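Local atomic coordinates of endoglucanase (Uncultured bacterium, PDB entry 3X17), a protein that probably hydrolyses internal beta-1,4-glucosidic bonds in cellulose, as a family 9 endoglucanase with an N-terminal Ig-like domain. Residues K196-E199 / A204-D207; G208-P213 / V219-D224. One frame throughout, in Å; residues are numbered along the deposited sequence.

Interaction 1 of 2, residues K196-E199 / A204-D207; sequences KAYE and AFAD. With CA (calcium ion), chain D.
Asp207 OD1, two residues beyond the Phe205 that packs against Ala197 and Tyr198, is gripped twice: it binds the calcium ion at 2.5 Å and accepts a hydrogen bond from Gly216 N. Its partner oxygen OD2 takes the N-H of Gly218, which should fix the rotation of the carboxylate. The contact has no hydrogen bond across it and centres on the Phe205 ring. With CG anti to its own carbonyl carbon (chi1 -68°), this ring reaches back to the last turn of helix 184-200. Ala197 O lies at its edge, near the ring plane, 3.5 Å from Phe205 CE2, and the Ala197 methyl CB approaches Phe205 CZ at 4.1 Å. Helix 184-200 is one of the helices of the (alpha/alpha)6 barrel; Phe205 also touches Ala554 of helix 543-558 and Ile222 of helix 221-235, so the ring is wedged where three helices converge. Tyr198 swings its ring alongside, CG anti to the backbone N (chi1 171°), and presents its edge: Phe205 CB lies in the tyrosine plane, 3.6 Å from Tyr198 CD1. The two side chains pass each other in opposite directions, and Tyr198 CA comes to 3.7 Å from Phe205 CE2. Elsewhere on this helical turn, Lys196 NZ forms a 2.7 Å salt bridge to Glu199 OE1, coming from above the carboxylate plane; Arg287 also pairs with that oxygen, and Asp386 with the lysine.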
loop_
_atom_site.group_PDB
_atom_site.type_symbol
_atom_site.label_atom_id
_atom_site.label_comp_id
_atom_site.label_asym_id
_atom_site.label_seq_id
_atom_site.Cartn_x
_atom_site.Cartn_y
_atom_site.Cartn_z
ATOM N N LYS A 196 4.970 -9.927 -4.362
ATOM C CA LYS A 196 3.803 -10.525 -5.010
ATOM C C LYS A 196 3.441 -9.750 -6.261
ATOM O O LYS A 196 2.979 -10.330 -7.237
ATOM C CB LYS A 196 2.623 -10.508 -4.029
ATOM C CG LYS A 196 1.551 -11.506 -4.326
ATOM C CD LYS A 196 2.106 -12.931 -4.382
ATOM C CE LYS A 196 1.189 -13.781 -5.265
ATOM N NZ LYS A 196 1.852 -15.085 -5.589
ATOM N N ALA A 197 3.533 -8.418 -6.187
ATOM C CA ALA A 197 3.396 -7.586 -7.371
ATOM C C ALA A 197 4.334 -8.083 -8.476
ATOM O O ALA A 197 3.945 -8.147 -9.645
ATOM C CB ALA A 197 3.700 -6.129 -7.050
ATOM N N TYR A 198 5.595 -8.293 -8.126
ATOM C CA TYR A 198 6.550 -8.699 -9.120
ATOM C C TYR A 198 6.231 -10.090 -9.640
ATOM O O TYR A 198 6.230 -10.318 -10.836
ATOM C CB TYR A 198 7.991 -8.658 -8.619
ATOM C CG TYR A 198 8.932 -9.313 -9.626
ATOM C CD1 TYR A 198 9.377 -8.605 -10.755
ATOM C CD2 TYR A 198 9.221 -10.672 -9.549
ATOM C CE1 TYR A 198 10.193 -9.209 -11.704
ATOM C CE2 TYR A 198 9.984 -11.303 -10.533
ATOM C CZ TYR A 198 10.456 -10.568 -11.600
ATOM O OH TYR A 198 11.216 -11.188 -12.536
ATOM N N GLU A 199 5.912 -11.004 -8.736
ATOM C CA GLU A 199 5.615 -12.386 -9.095
ATOM C C GLU A 199 4.443 -12.502 -10.077
ATOM O O GLU A 199 4.484 -13.288 -11.003
ATOM C CB GLU A 199 5.286 -13.189 -7.829
ATOM C CG GLU A 199 5.213 -14.694 -8.055
ATOM C CD GLU A 199 5.255 -15.457 -6.757
ATOM O OE1 GLU A 199 4.543 -15.063 -5.798
ATOM O OE2 GLU A 199 5.981 -16.474 -6.692
ATOM N N ALA A 204 5.829 -5.964 -15.913
ATOM C CA ALA A 204 5.849 -4.542 -15.540
ATOM C C ALA A 204 7.166 -4.081 -14.889
ATOM O O ALA A 204 7.401 -2.895 -14.728
ATOM C CB ALA A 204 4.655 -4.188 -14.679
ATOM N N PHE A 205 8.085 -5.002 -14.646
ATOM C CA PHE A 205 9.244 -4.692 -13.804
ATOM C C PHE A 205 10.569 -5.107 -14.460
ATOM O O PHE A 205 10.919 -6.291 -14.457
ATOM C CB PHE A 205 9.118 -5.434 -12.470
ATOM C CG PHE A 205 7.998 -4.956 -11.602
ATOM C CD1 PHE A 205 8.108 -3.773 -10.896
ATOM C CD2 PHE A 205 6.884 -5.756 -11.395
ATOM C CE1 PHE A 205 7.085 -3.358 -10.035
ATOM C CE2 PHE A 205 5.863 -5.347 -10.552
ATOM C CZ PHE A 205 5.992 -4.178 -9.833
ATOM N N ALA A 206 11.384 -4.138 -14.852
ATOM C CA ALA A 206 12.662 -4.455 -15.472
ATOM C C ALA A 206 13.881 -4.059 -14.630
ATOM O O ALA A 206 13.816 -3.147 -13.809
ATOM C CB ALA A 206 12.739 -3.832 -16.895
ATOM N N ASP A 207 15.017 -4.690 -14.911
ATOM C CA ASP A 207 16.311 -4.118 -14.542
ATOM C C ASP A 207 16.387 -2.694 -15.083
ATOM O O ASP A 207 15.968 -2.431 -16.218
ATOM C CB ASP A 207 17.460 -4.981 -15.089
ATOM C CG ASP A 207 18.816 -4.565 -14.547
ATOM O OD1 ASP A 207 18.878 -3.804 -13.562
ATOM O OD2 ASP A 207 19.839 -4.979 -15.127
HETATM CA CA CA D . 18.651 -3.969 -11.078
#

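Interaction 2 of 2, residues G208-P213 / V219-D224; sequences GQLHLP and VPDILD. With CA (calcium ion), chain D.
A type I turn from Gly208 to His211, closed by a weak 3.5 Å bond from His211 N to Gly208 O, sets Leu210 CA 5.9 Å from Asp221 CA in the first turn of helix 221-235. The Asp221 carboxylate reaches into this turn and takes two backbone N-H groups. Leu210 N meets Asp221 OD2 at 2.8 Å, close to the carboxylate plane on its anti side, in a nearly straight bond (166°). Gly208 N reaches Asp221 OD1 at 3.0 Å from well above the plane. OD1 also binds the calcium ion, so one carboxylate ties turn, helix start and metal together, and the ion would probably polarise it. Behind the carboxylate, at its CB, the leucines pack: Asp221 CB rests on Leu210 CB, and Leu212 CD1 comes to 3.6 Å from Asp221 O. A water accepts from Ile222 N and donates to Gln209 OE1 at 2.7 Å, bridging turn and helix. Pro220, the N-cap residue, accepts from Leu223 N and Asp224 N through its carbonyl. Val219 O and Asp224 OD2 join Asp221 OD1, Asp207 OD1, Glu214 O and Asn217 OD1 in a six-ligand calcium site, built on a loop and the N-terminal turn of a barrel helix.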
loop_
_atom_site.group_PDB
_atom_site.type_symbol
_atom_site.label_atom_id
_atom_site.label_comp_id
_atom_site.label_asym_id
_atom_site.label_seq_id
_atom_site.Cartn_x
_atom_site.Cartn_y
_atom_site.Cartn_z
ATOM N N GLY A 208 16.820 -1.769 -14.225
ATOM C CA GLY A 208 17.030 -0.371 -14.596
ATOM C C GLY A 208 15.764 0.450 -14.568
ATOM O O GLY A 208 15.816 1.668 -14.676
ATOM N N GLN A 209 14.617 -0.202 -14.404
ATOM C CA GLN A 209 13.334 0.511 -14.308
ATOM C C GLN A 209 13.319 1.728 -13.372
ATOM O O GLN A 209 12.696 2.754 -13.682
ATOM C CB GLN A 209 12.196 -0.426 -13.929
ATOM C CG GLN A 209 10.822 0.303 -13.843
ATOM C CD GLN A 209 9.758 -0.566 -13.211
ATOM O OE1 GLN A 209 10.072 -1.532 -12.518
ATOM N NE2 GLN A 209 8.491 -0.248 -13.470
ATOM N N LEU A 210 13.977 1.622 -12.219
ATOM C CA LEU A 210 13.684 2.533 -11.121
ATOM C C LEU A 210 14.804 3.533 -10.870
ATOM O O LEU A 210 14.773 4.282 -9.886
ATOM C CB LEU A 210 13.365 1.743 -9.836
ATOM C CG LEU A 210 12.081 0.922 -9.950
ATOM C CD1 LEU A 210 11.819 0.031 -8.702
ATOM C CD2 LEU A 210 10.900 1.847 -10.255
ATOM N N HIS A 211 15.785 3.550 -11.774
ATOM C CA HIS A 211 16.926 4.449 -11.650
ATOM C C HIS A 211 17.512 4.401 -10.252
ATOM O O HIS A 211 17.530 5.403 -9.528
ATOM C CB HIS A 211 16.510 5.857 -12.037
ATOM C CG HIS A 211 15.986 5.944 -13.438
ATOM N ND1 HIS A 211 14.745 6.463 -13.737
ATOM C CD2 HIS A 211 16.465 5.427 -14.596
ATOM C CE1 HIS A 211 14.529 6.362 -15.037
ATOM N NE2 HIS A 211 15.556 5.737 -15.582
ATOM N N LEU A 212 18.020 3.231 -9.899
ATOM C CA LEU A 212 18.552 2.967 -8.568
ATOM C C LEU A 212 20.084 2.815 -8.621
ATOM O O LEU A 212 20.652 2.599 -9.693
ATOM C CB LEU A 212 17.941 1.666 -8.034
ATOM C CG LEU A 212 16.430 1.606 -7.807
ATOM C CD1 LEU A 212 16.036 0.245 -7.254
ATOM C CD2 LEU A 212 15.989 2.697 -6.862
ATOM N N PRO A 213 20.735 2.769 -7.453
ATOM C CA PRO A 213 22.144 2.358 -7.432
ATOM C C PRO A 213 22.317 0.943 -7.991
ATOM O O PRO A 213 23.387 0.612 -8.523
ATOM C CB PRO A 213 22.499 2.369 -5.932
ATOM C CG PRO A 213 21.490 3.295 -5.313
ATOM C CD PRO A 213 20.222 3.039 -6.101
ATOM N N VAL A 219 19.114 -7.608 -12.380
ATOM C CA VAL A 219 17.984 -8.010 -11.531
ATOM C C VAL A 219 16.889 -6.909 -11.591
ATOM O O VAL A 219 17.185 -5.719 -11.478
ATOM C CB VAL A 219 18.466 -8.236 -10.069
ATOM C CG1 VAL A 219 17.330 -8.684 -9.155
ATOM C CG2 VAL A 219 19.661 -9.248 -10.011
ATOM N N PRO A 220 15.615 -7.303 -11.738
ATOM C CA PRO A 220 14.580 -6.267 -11.728
ATOM C C PRO A 220 14.724 -5.359 -10.517
ATOM O O PRO A 220 14.930 -5.853 -9.412
ATOM C CB PRO A 220 13.286 -7.081 -11.634
ATOM C CG PRO A 220 13.665 -8.395 -12.334
ATOM C CD PRO A 220 15.036 -8.652 -11.764
ATOM N N ASP A 221 14.668 -4.051 -10.738
ATOM C CA ASP A 221 14.947 -3.065 -9.706
ATOM C C ASP A 221 14.005 -3.225 -8.518
ATOM O O ASP A 221 14.393 -2.975 -7.392
ATOM C CB ASP A 221 14.823 -1.642 -10.275
ATOM C CG ASP A 221 16.040 -1.235 -11.070
ATOM O OD1 ASP A 221 16.933 -2.085 -11.226
ATOM O OD2 ASP A 221 16.084 -0.100 -11.577
ATOM N N ILE A 222 12.749 -3.578 -8.775
ATOM C CA ILE A 222 11.784 -3.766 -7.683
ATOM C C ILE A 222 12.321 -4.825 -6.722
ATOM O O ILE A 222 12.190 -4.683 -5.513
ATOM C CB ILE A 222 10.361 -4.179 -8.180
ATOM C CG1 ILE A 222 9.340 -4.180 -7.007
ATOM C CG2 ILE A 222 10.397 -5.567 -8.777
ATOM C CD1 ILE A 222 9.136 -2.820 -6.352
ATOM N N LEU A 223 13.052 -5.811 -7.251
ATOM C CA LEU A 223 13.675 -6.846 -6.407
ATOM C C LEU A 223 14.922 -6.352 -5.674
ATOM O O LEU A 223 15.120 -6.670 -4.515
ATOM C CB LEU A 223 14.003 -8.116 -7.210
ATOM C CG LEU A 223 12.786 -8.805 -7.849
ATOM C CD1 LEU A 223 13.187 -10.120 -8.487
ATOM C CD2 LEU A 223 11.673 -8.991 -6.829
ATOM N N ASP A 224 15.701 -5.488 -6.304
ATOM C CA ASP A 224 16.743 -4.780 -5.572
ATOM C C ASP A 224 16.154 -3.980 -4.418
ATOM O O ASP A 224 16.715 -3.970 -3.328
ATOM C CB ASP A 224 17.551 -3.871 -6.485
ATOM C CG ASP A 224 18.355 -4.655 -7.505
ATOM O OD1 ASP A 224 19.024 -5.652 -7.127
ATOM O OD2 ASP A 224 18.203 -4.344 -8.698
HETATM CA CA CA D . 18.651 -3.969 -11.078
HETATM O O HOH W 1 11.883 -3.274 -11.539
#

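Overall arrangement
Both interactions belong to the connection between helices 184-200 and 221-235 and follow one another along the chain, their centres about 10 Å apart. Interaction 1 is buried and held by aromatic and methyl groups against the end of the first helix. Interaction 2 lies farther from the chain's centre, is only partly buried, and relies on backbone N-H groups, carboxylate oxygens and a bridging water at the start of the second helix. The calcium ion joins them: Asp207 supplies one ligand from 204-207, while Val219, Asp221 and Asp224 supply three from 219-224. An apolar link runs beside it, with Phe205 CD1 3.6 Å from Ile222 CB.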